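Local coordinates for protein HTH-type transcriptional regulator PrpR (Mycobacterium tuberculosis, PDB 6D2S) that regulates transcription of enzymes that break down short-chain fatty acids through the glyoxylate and methylcitrate cycles, and is required for growth in macrophages, at residues G162-C167 / K245-D250; F185-K190 / G253-H258; T64-Y69 / P84-F89. One frame throughout, in Å; residues are numbered along the deposited sequence.

Overall arrangement
This chain is part of a longer protein and holds the IrrE N-terminal-like region and the C-terminal region of the GAF clan; the helix-turn-helix region probably lies outside it. Contact 3 lies in the first, contact 2 in the second, and contact 1 joins the two. The centres of contacts 1 and 2 are about 7 Å apart, and Glu164 OE2 lies 2.9 Å from Leu255 N, a probable hydrogen bond. Contact 3, centred about 16 Å from each, touches contact 2, with Gly253 O 3.2 Å from Lys66 NZ. One calcium ion sits beside the junction: Ala248 and Asp250 of contact 1 bind it, and the side chains of Leu255 and Gln86 come within about 6 and 7 Å.

Contact 1: G162-C167 / K245-D250; sequences GFETVC and KTTAAD. With CA (calcium ion), chain C.
The aliphatic chain of Lys245 covers one face of the Phe163 ring. Lys245 CE stands 4.0 Å from the centroid of the Phe163 ring and 28° off its normal, a CH-pi contact. Lys245 CB reaches the rim of the same face, 3.7 Å from Phe163 CZ. A bend at chi3 (88°) brings the outer part of the lysine back across the ring. Beside this pair, Glu164 and Thr247 meet at about a right angle, the methyl CG2 of Thr247 packing 3.6 Å from Glu164 OE1.

Here a helix of the IrrE N-terminal-like region packs on a strand of the C-terminal region of the GAF clan, and a calcium ion lies at their interface. Water 1 donates to Glu164 OE1 and water 2 to Glu164 OE2, each at 2.6 Å, and both waters bind the metal, making Glu164 a second-shell residue. The ion is held directly by Ala248 O at 2.3 Å and Asp250 OD2 at 2.4 Å, with Leu252 O and water 3 completing the shell. The site lies in the loop that follows strand 239-247, facing the first turn of helix 163-170, in which Val166 N bonds back to Gly162 O.

Farther out, Lys245 NZ forms a salt bridge with Asp153, which holds the ammonium end near helix 152-159. Glu164 OE2 accepts a hydrogen bond from Leu255 N.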
loop_
_atom_site.group_PDB
_atom_site.type_symbol
_atom_site.label_atom_id
_atom_site.label_comp_id
_atom_site.label_asym_id
_atom_site.label_seq_id
_atom_site.Cartn_x
_atom_site.Cartn_y
_atom_site.Cartn_z
ATOM N N GLY A 162 -4.535 5.401 5.775
ATOM C CA GLY A 162 -3.519 6.434 5.810
ATOM C C GLY A 162 -2.968 6.807 4.439
ATOM O O GLY A 162 -3.178 6.130 3.436
ATOM N N PHE A 163 -2.238 7.924 4.432
ATOM C CA PHE A 163 -1.722 8.515 3.199
ATOM C C PHE A 163 -0.855 7.532 2.409
ATOM O O PHE A 163 -1.034 7.373 1.196
ATOM C CB PHE A 163 -0.937 9.776 3.558
ATOM C CG PHE A 163 -0.593 10.645 2.381
ATOM C CD1 PHE A 163 0.589 10.456 1.690
ATOM C CD2 PHE A 163 -1.448 11.663 1.982
ATOM C CE1 PHE A 163 0.918 11.267 0.615
ATOM C CE2 PHE A 163 -1.126 12.475 0.909
ATOM C CZ PHE A 163 0.056 12.271 0.221
ATOM N N GLU A 164 0.104 6.864 3.071
ATOM C CA GLU A 164 0.966 5.965 2.307
ATOM C C GLU A 164 0.213 4.725 1.844
ATOM O O GLU A 164 0.582 4.131 0.822
ATOM C CB GLU A 164 2.213 5.571 3.110
ATOM C CG GLU A 164 1.960 4.664 4.304
ATOM C CD GLU A 164 1.705 5.434 5.591
ATOM O OE1 GLU A 164 1.115 6.545 5.534
ATOM O OE2 GLU A 164 2.115 4.924 6.660
ATOM N N THR A 165 -0.839 4.323 2.568
ATOM C CA THR A 165 -1.644 3.187 2.125
ATOM C C THR A 165 -2.365 3.510 0.822
ATOM O O THR A 165 -2.400 2.681 -0.094
ATOM C CB THR A 165 -2.637 2.794 3.224
ATOM O OG1 THR A 165 -1.915 2.531 4.435
ATOM C CG2 THR A 165 -3.436 1.541 2.836
ATOM N N VAL A 166 -2.924 4.721 0.715
ATOM C CA VAL A 166 -3.524 5.165 -0.546
ATOM C C VAL A 166 -2.472 5.216 -1.648
ATOM O O VAL A 166 -2.697 4.731 -2.762
ATOM C CB VAL A 166 -4.197 6.540 -0.380
ATOM C CG1 VAL A 166 -4.726 7.035 -1.738
ATOM C CG2 VAL A 166 -5.339 6.481 0.662
ATOM N N CYS A 167 -1.327 5.849 -1.369
ATOM C CA CYS A 167 -0.296 6.000 -2.403
ATOM C C CYS A 167 0.161 4.646 -2.916
ATOM O O CYS A 167 0.315 4.438 -4.127
ATOM C CB CYS A 167 0.908 6.770 -1.871
ATOM S SG CYS A 167 0.639 8.500 -1.624
ATOM N N LYS A 245 4.086 13.923 0.674
ATOM C CA LYS A 245 3.772 14.405 2.008
ATOM C C LYS A 245 4.495 13.532 3.020
ATOM O O LYS A 245 4.753 12.351 2.759
ATOM C CB LYS A 245 2.260 14.376 2.265
ATOM C CG LYS A 245 1.822 15.146 3.491
ATOM C CD LYS A 245 0.309 15.269 3.556
ATOM C CE LYS A 245 -0.297 14.078 4.265
ATOM N NZ LYS A 245 -1.744 14.297 4.564
ATOM N N THR A 246 4.813 14.117 4.175
ATOM C CA THR A 246 5.275 13.302 5.288
ATOM C C THR A 246 4.108 12.492 5.834
ATOM O O THR A 246 2.939 12.863 5.686
ATOM C CB THR A 246 5.876 14.155 6.414
ATOM O OG1 THR A 246 4.905 15.092 6.890
ATOM C CG2 THR A 246 7.112 14.897 5.937
ATOM N N THR A 247 4.435 11.369 6.455
ATOM C CA THR A 247 3.455 10.526 7.119
ATOM C C THR A 247 3.532 10.793 8.615
ATOM O O THR A 247 4.627 10.822 9.187
ATOM C CB THR A 247 3.721 9.051 6.831
ATOM O OG1 THR A 247 4.901 8.638 7.534
ATOM C CG2 THR A 247 3.936 8.843 5.346
ATOM N N ALA A 248 2.381 11.007 9.237
ATOM C CA ALA A 248 2.351 11.184 10.681
ATOM C C ALA A 248 2.676 9.862 11.368
ATOM O O ALA A 248 2.171 8.805 10.973
ATOM C CB ALA A 248 0.986 11.701 11.127
ATOM N N ALA A 249 3.537 9.922 12.382
ATOM C CA ALA A 249 3.897 8.753 13.184
ATOM C C ALA A 249 2.786 8.534 14.202
ATOM O O ALA A 249 2.786 9.104 15.292
ATOM C CB ALA A 249 5.250 8.950 13.860
ATOM N N ASP A 250 1.821 7.691 13.833
ATOM C CA ASP A 250 0.613 7.511 14.628
ATOM C C ASP A 250 0.013 6.133 14.369
ATOM O O ASP A 250 0.747 5.183 14.077
ATOM C CB ASP A 250 -0.391 8.621 14.309
ATOM C CG ASP A 250 -0.842 8.600 12.865
ATOM O OD1 ASP A 250 -1.738 9.395 12.509
ATOM O OD2 ASP A 250 -0.316 7.770 12.086
HETATM CA CA CA C . 0.723 7.352 9.914
HETATM O O HOH W 1 -0.033 7.654 7.618
HETATM O O HOH W 2 2.475 6.473 8.685
HETATM O O HOH W 3 1.426 5.914 11.965
#

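Contact 2: F185-K190 / G253-H258; sequences FVRTDK and GYLGPH
Arg187 and Leu255 are the nearest backbone positions across the two segments, yet their CA atoms are 9.8 Å apart, too far for main-chain pairing. Residues 185-189 are extended strand; 253-258 form an irregular loop. The backbones being so far apart, side chains span the gap, and Phe185 and Arg187, two residues apart on the strand, both point toward the loop.

Phe185 and Tyr254 approach from opposite directions. The hydroxyl of Tyr254 makes the touch, with its OH 3.3 Å from Phe185 CZ and nearly equidistant from CE1 and CE2 on either side. It meets the ring obliquely. Arg187 and Leu255 instead slide past each other in opposite senses. After an extended start the arginine turns at chi3 (53°), which lays NE beside the leucine, 3.5 Å from Leu255 CD2. The exact fit of the two leucine methyls against the Arg187 chain is doubtful, because both are modelled too close to Arg187 CD. Arg187 NE also points to water 4, although the 2.4 Å separation is so short that this bond is doubtful; the water lies 3.1 Å from Tyr254 OH, in the plane of the tyrosine ring.

Val263 of strand 261-268 touches Phe185, Arg187 and Leu255, so the loop joining strands 239-247 and 261-268 folds back over one face of their sheet. That antiparallel sheet has strand order 2-1-5-4-3, consistent with assignment of this region to the GAF clan.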
loop_
_atom_site.group_PDB
_atom_site.type_symbol
_atom_site.label_atom_id
_atom_site.label_comp_id
_atom_site.label_asym_id
_atom_site.label_seq_id
_atom_site.Cartn_x
_atom_site.Cartn_y
_atom_site.Cartn_z
ATOM N N PHE A 185 6.250 5.239 -7.319
ATOM C CA PHE A 185 6.066 5.384 -5.879
ATOM C C PHE A 185 7.430 5.521 -5.209
ATOM O O PHE A 185 8.330 4.714 -5.457
ATOM C CB PHE A 185 5.295 4.186 -5.322
ATOM C CG PHE A 185 5.196 4.147 -3.822
ATOM C CD1 PHE A 185 6.196 3.555 -3.058
ATOM C CD2 PHE A 185 4.092 4.669 -3.175
ATOM C CE1 PHE A 185 6.098 3.505 -1.674
ATOM C CE2 PHE A 185 3.982 4.612 -1.788
ATOM C CZ PHE A 185 4.986 4.034 -1.038
ATOM N N VAL A 186 7.591 6.550 -4.378
ATOM C CA VAL A 186 8.853 6.804 -3.692
ATOM C C VAL A 186 8.578 7.011 -2.212
ATOM O O VAL A 186 7.720 7.819 -1.838
ATOM C CB VAL A 186 9.596 8.026 -4.269
ATOM C CG1 VAL A 186 10.840 8.334 -3.423
ATOM C CG2 VAL A 186 9.989 7.778 -5.711
ATOM N N ARG A 187 9.304 6.284 -1.376
ATOM C CA ARG A 187 9.282 6.476 0.064
ATOM C C ARG A 187 10.708 6.694 0.549
ATOM O O ARG A 187 11.634 6.014 0.097
ATOM C CB ARG A 187 8.663 5.275 0.777
ATOM C CG ARG A 187 8.640 5.424 2.283
ATOM C CD ARG A 187 8.036 4.212 2.954
ATOM N NE ARG A 187 8.677 2.969 2.535
ATOM C CZ ARG A 187 9.898 2.598 2.906
ATOM N NH1 ARG A 187 10.619 3.384 3.694
ATOM N NH2 ARG A 187 10.400 1.446 2.486
ATOM N N THR A 188 10.882 7.644 1.464
ATOM C CA THR A 188 12.200 7.946 1.999
ATOM C C THR A 188 12.069 8.319 3.466
ATOM O O THR A 188 11.036 8.838 3.896
ATOM C CB THR A 188 12.872 9.093 1.230
ATOM O OG1 THR A 188 14.167 9.351 1.784
ATOM C CG2 THR A 188 12.040 10.359 1.326
ATOM N N ASP A 189 13.125 8.057 4.229
ATOM C CA ASP A 189 13.226 8.572 5.582
ATOM C C ASP A 189 14.088 9.832 5.569
ATOM O O ASP A 189 14.581 10.269 4.524
ATOM C CB ASP A 189 13.770 7.502 6.536
ATOM C CG ASP A 189 15.188 7.063 6.197
ATOM O OD1 ASP A 189 15.884 7.774 5.444
ATOM O OD2 ASP A 189 15.603 5.993 6.693
ATOM N N LYS A 190 14.267 10.431 6.748
ATOM C CA LYS A 190 15.026 11.673 6.821
ATOM C C LYS A 190 16.475 11.490 6.387
ATOM O O LYS A 190 17.102 12.460 5.945
ATOM C CB LYS A 190 14.961 12.249 8.239
ATOM C CG LYS A 190 13.598 12.830 8.592
ATOM C CD LYS A 190 13.576 13.501 9.958
ATOM C CE LYS A 190 13.666 12.482 11.086
ATOM N NZ LYS A 190 13.091 13.002 12.361
ATOM N N GLY A 253 -1.839 4.220 8.466
ATOM C CA GLY A 253 -0.805 3.957 7.485
ATOM C C GLY A 253 0.053 2.763 7.860
ATOM O O GLY A 253 0.239 2.476 9.045
ATOM N N TYR A 254 0.587 2.057 6.861
ATOM C CA TYR A 254 1.336 0.841 7.151
ATOM C C TYR A 254 2.764 1.112 7.598
ATOM O O TYR A 254 3.405 0.198 8.121
ATOM C CB TYR A 254 1.352 -0.097 5.933
ATOM C CG TYR A 254 2.044 0.466 4.702
ATOM C CD1 TYR A 254 3.433 0.417 4.574
ATOM C CD2 TYR A 254 1.311 1.027 3.662
ATOM C CE1 TYR A 254 4.063 0.931 3.447
ATOM C CE2 TYR A 254 1.938 1.538 2.532
ATOM C CZ TYR A 254 3.309 1.489 2.431
ATOM O OH TYR A 254 3.928 1.997 1.304
ATOM N N LEU A 255 3.283 2.325 7.415
ATOM C CA LEU A 255 4.657 2.595 7.821
ATOM C C LEU A 255 4.746 2.707 9.340
ATOM O O LEU A 255 3.922 3.369 9.978
ATOM C CB LEU A 255 5.177 3.863 7.145
ATOM C CG LEU A 255 5.451 3.687 5.644
ATOM C CD1 LEU A 255 5.697 5.020 4.938
ATOM C CD2 LEU A 255 6.629 2.737 5.413
ATOM N N GLY A 256 5.742 2.041 9.920
ATOM C CA GLY A 256 5.902 2.007 11.353
ATOM C C GLY A 256 6.016 3.396 11.945
ATOM O O GLY A 256 6.597 4.307 11.347
ATOM N N PRO A 257 5.450 3.588 13.138
ATOM C CA PRO A 257 5.570 4.875 13.828
ATOM C C PRO A 257 6.926 5.113 14.474
ATOM O O PRO A 257 7.084 6.108 15.185
ATOM C CB PRO A 257 4.470 4.779 14.895
ATOM C CG PRO A 257 4.430 3.330 15.227
ATOM C CD PRO A 257 4.682 2.608 13.927
ATOM N N HIS A 258 7.900 4.228 14.244
ATOM C CA HIS A 258 9.203 4.359 14.884
ATOM C C HIS A 258 10.007 5.536 14.342
ATOM O O HIS A 258 10.936 5.991 15.017
ATOM C CB HIS A 258 10.000 3.063 14.723
ATOM C CG HIS A 258 10.248 2.676 13.297
ATOM N ND1 HIS A 258 9.232 2.342 12.428
ATOM C CD2 HIS A 258 11.399 2.569 12.590
ATOM C CE1 HIS A 258 9.746 2.046 11.247
ATOM N NE2 HIS A 258 11.057 2.175 11.319
HETATM O O HOH W 4 6.982 1.741 1.290
#

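Contact 3: T64-Y69 / P84-F89; sequences TAKRRY and PGQRAF
Lys66 reaches from the lead-in to strand 67-70 toward Gln86 in the first turn of helix 84-99, a strand-to-helix contact inside the IrrE N-terminal-like region, whose family belongs to the Peptidase_MA clan. The backbones stay well apart, the closest CA atoms, those of Lys66 and Arg87, being 8.3 Å from each other. Two side chains therefore make the whole contact, and it is small, with 67 Å² buried in all.

They cross at a slant. Lys66 is straight beyond CG, and this full length carries its ammonium group to the amide of Gln86. The glutamine is folded instead: chi1 is -102°, away from a staggered value, and a turn at chi2 (-52°) directs OE1 toward the lysine. Lys66 NZ then gives Gln86 OE1 a weak hydrogen bond of 3.3 Å. The nitrogen stands well above the plane of the Gln86 amide, about 2.8 Å from it, which is consistent with a weak bond. It is the oxygen end of the amide that meets the lysine, since Gln86 NE2 lies 4.9 Å from Lys66 NZ. The lysine also lies alongside that oxygen, with Lys66 CD 3.8 Å and Lys66 CE 4.1 Å from Gln86 OE1.

Each polar end has a further partner. Lys66 NZ makes another weak hydrogen bond, to Tyr254 O of the loop in the C-terminal region, so the lysine bridges the two regions only weakly. Gln86 OE1 accepts a hydrogen bond from Gln90 NE2, one helical turn on, and the other end of the Gln90 amide, OE1, takes a hydrogen bond from Arg67 NH1.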
loop_
_atom_site.group_PDB
_atom_site.type_symbol
_atom_site.label_atom_id
_atom_site.label_comp_id
_atom_site.label_asym_id
_atom_site.label_seq_id
_atom_site.Cartn_x
_atom_site.Cartn_y
_atom_site.Cartn_z
ATOM N N THR A 64 6.191 -4.105 20.777
ATOM C CA THR A 64 5.325 -3.088 20.175
ATOM C C THR A 64 4.956 -3.447 18.734
ATOM O O THR A 64 4.780 -2.575 17.878
ATOM C CB THR A 64 5.970 -1.696 20.245
ATOM O OG1 THR A 64 4.955 -0.689 20.136
ATOM C CG2 THR A 64 6.978 -1.504 19.125
ATOM N N ALA A 65 4.839 -4.743 18.451
ATOM C CA ALA A 65 4.370 -5.174 17.145
ATOM C C ALA A 65 2.956 -4.647 16.897
ATOM O O ALA A 65 2.245 -4.247 17.823
ATOM C CB ALA A 65 4.399 -6.697 17.050
ATOM N N LYS A 66 2.544 -4.645 15.622
ATOM C CA LYS A 66 1.163 -4.282 15.311
ATOM C C LYS A 66 0.210 -5.465 15.424
ATOM O O LYS A 66 -1.007 -5.260 15.497
ATOM C CB LYS A 66 1.053 -3.667 13.909
ATOM C CG LYS A 66 1.773 -2.332 13.752
ATOM C CD LYS A 66 1.508 -1.717 12.381
ATOM C CE LYS A 66 2.186 -0.353 12.236
ATOM N NZ LYS A 66 1.723 0.362 11.002
ATOM N N ARG A 67 0.729 -6.690 15.434
ATOM C CA ARG A 67 -0.109 -7.862 15.606
ATOM C C ARG A 67 0.743 -9.010 16.125
ATOM O O ARG A 67 1.975 -8.991 16.027
ATOM C CB ARG A 67 -0.808 -8.260 14.296
ATOM C CG ARG A 67 0.131 -8.931 13.292
ATOM C CD ARG A 67 -0.579 -9.325 11.987
ATOM N NE ARG A 67 0.370 -10.005 11.114
ATOM C CZ ARG A 67 1.180 -9.388 10.257
ATOM N NH1 ARG A 67 1.155 -8.062 10.130
ATOM N NH2 ARG A 67 2.022 -10.102 9.522
ATOM N N ARG A 68 0.065 -10.001 16.699
ATOM C CA ARG A 68 0.695 -11.254 17.104
ATOM C C ARG A 68 -0.338 -12.352 16.920
ATOM O O ARG A 68 -1.410 -12.300 17.529
ATOM C CB ARG A 68 1.183 -11.209 18.560
ATOM C CG ARG A 68 1.983 -12.441 19.000
ATOM C CD ARG A 68 3.306 -12.531 18.255
ATOM N NE ARG A 68 4.018 -13.785 18.491
ATOM C CZ ARG A 68 5.065 -13.910 19.300
ATOM N NH1 ARG A 68 5.529 -12.857 19.962
ATOM N NH2 ARG A 68 5.653 -15.085 19.445
ATOM N N TYR A 69 -0.027 -13.331 16.076
ATOM C CA TYR A 69 -0.918 -14.452 15.857
ATOM C C TYR A 69 -0.553 -15.578 16.819
ATOM O O TYR A 69 0.626 -15.902 16.986
ATOM C CB TYR A 69 -0.843 -14.920 14.403
ATOM C CG TYR A 69 -1.828 -16.018 14.100
ATOM C CD1 TYR A 69 -3.177 -15.851 14.381
ATOM C CD2 TYR A 69 -1.414 -17.218 13.531
ATOM C CE1 TYR A 69 -4.088 -16.841 14.118
ATOM C CE2 TYR A 69 -2.325 -18.218 13.258
ATOM C CZ TYR A 69 -3.658 -18.022 13.552
ATOM O OH TYR A 69 -4.574 -19.010 13.298
ATOM N N PRO A 84 -8.794 2.286 13.056
ATOM C CA PRO A 84 -9.553 1.203 12.403
ATOM C C PRO A 84 -8.975 0.745 11.075
ATOM O O PRO A 84 -8.972 -0.461 10.784
ATOM C CB PRO A 84 -10.946 1.822 12.234
ATOM C CG PRO A 84 -11.055 2.768 13.403
ATOM C CD PRO A 84 -9.675 3.368 13.538
ATOM N N GLY A 85 -8.464 1.670 10.262
ATOM C CA GLY A 85 -7.912 1.266 8.980
ATOM C C GLY A 85 -6.705 0.362 9.129
ATOM O O GLY A 85 -6.557 -0.621 8.395
ATOM N N GLN A 86 -5.815 0.687 10.073
ATOM C CA GLN A 86 -4.648 -0.167 10.292
ATOM C C GLN A 86 -5.010 -1.454 11.017
ATOM O O GLN A 86 -4.389 -2.491 10.766
ATOM C CB GLN A 86 -3.561 0.582 11.069
ATOM C CG GLN A 86 -2.422 1.066 10.174
ATOM C CD GLN A 86 -1.826 -0.050 9.306
ATOM O OE1 GLN A 86 -1.118 -0.939 9.797
ATOM N NE2 GLN A 86 -2.119 -0.005 8.012
ATOM N N ARG A 87 -5.986 -1.417 11.928
ATOM C CA ARG A 87 -6.503 -2.672 12.470
ATOM C C ARG A 87 -6.966 -3.588 11.342
ATOM O O ARG A 87 -6.606 -4.768 11.291
ATOM C CB ARG A 87 -7.648 -2.400 13.447
ATOM C CG ARG A 87 -7.209 -1.656 14.702
ATOM C CD ARG A 87 -8.379 -1.384 15.644
ATOM N NE ARG A 87 -7.942 -0.619 16.812
ATOM C CZ ARG A 87 -8.671 -0.443 17.913
ATOM N NH1 ARG A 87 -9.877 -0.989 18.005
ATOM N NH2 ARG A 87 -8.189 0.265 18.930
ATOM N N ALA A 88 -7.773 -3.055 10.424
ATOM C CA ALA A 88 -8.219 -3.850 9.286
ATOM C C ALA A 88 -7.033 -4.364 8.481
ATOM O O ALA A 88 -7.010 -5.532 8.065
ATOM C CB ALA A 88 -9.138 -3.016 8.390
ATOM N N PHE A 89 -6.043 -3.499 8.243
ATOM C CA PHE A 89 -4.874 -3.904 7.461
ATOM C C PHE A 89 -4.163 -5.095 8.098
ATOM O O PHE A 89 -3.777 -6.049 7.405
ATOM C CB PHE A 89 -3.921 -2.717 7.307
ATOM C CG PHE A 89 -2.817 -2.955 6.320
ATOM C CD1 PHE A 89 -2.972 -2.584 4.989
ATOM C CD2 PHE A 89 -1.626 -3.509 6.732
ATOM C CE1 PHE A 89 -1.947 -2.783 4.081
ATOM C CE2 PHE A 89 -0.591 -3.727 5.830
ATOM C CZ PHE A 89 -0.753 -3.362 4.510
#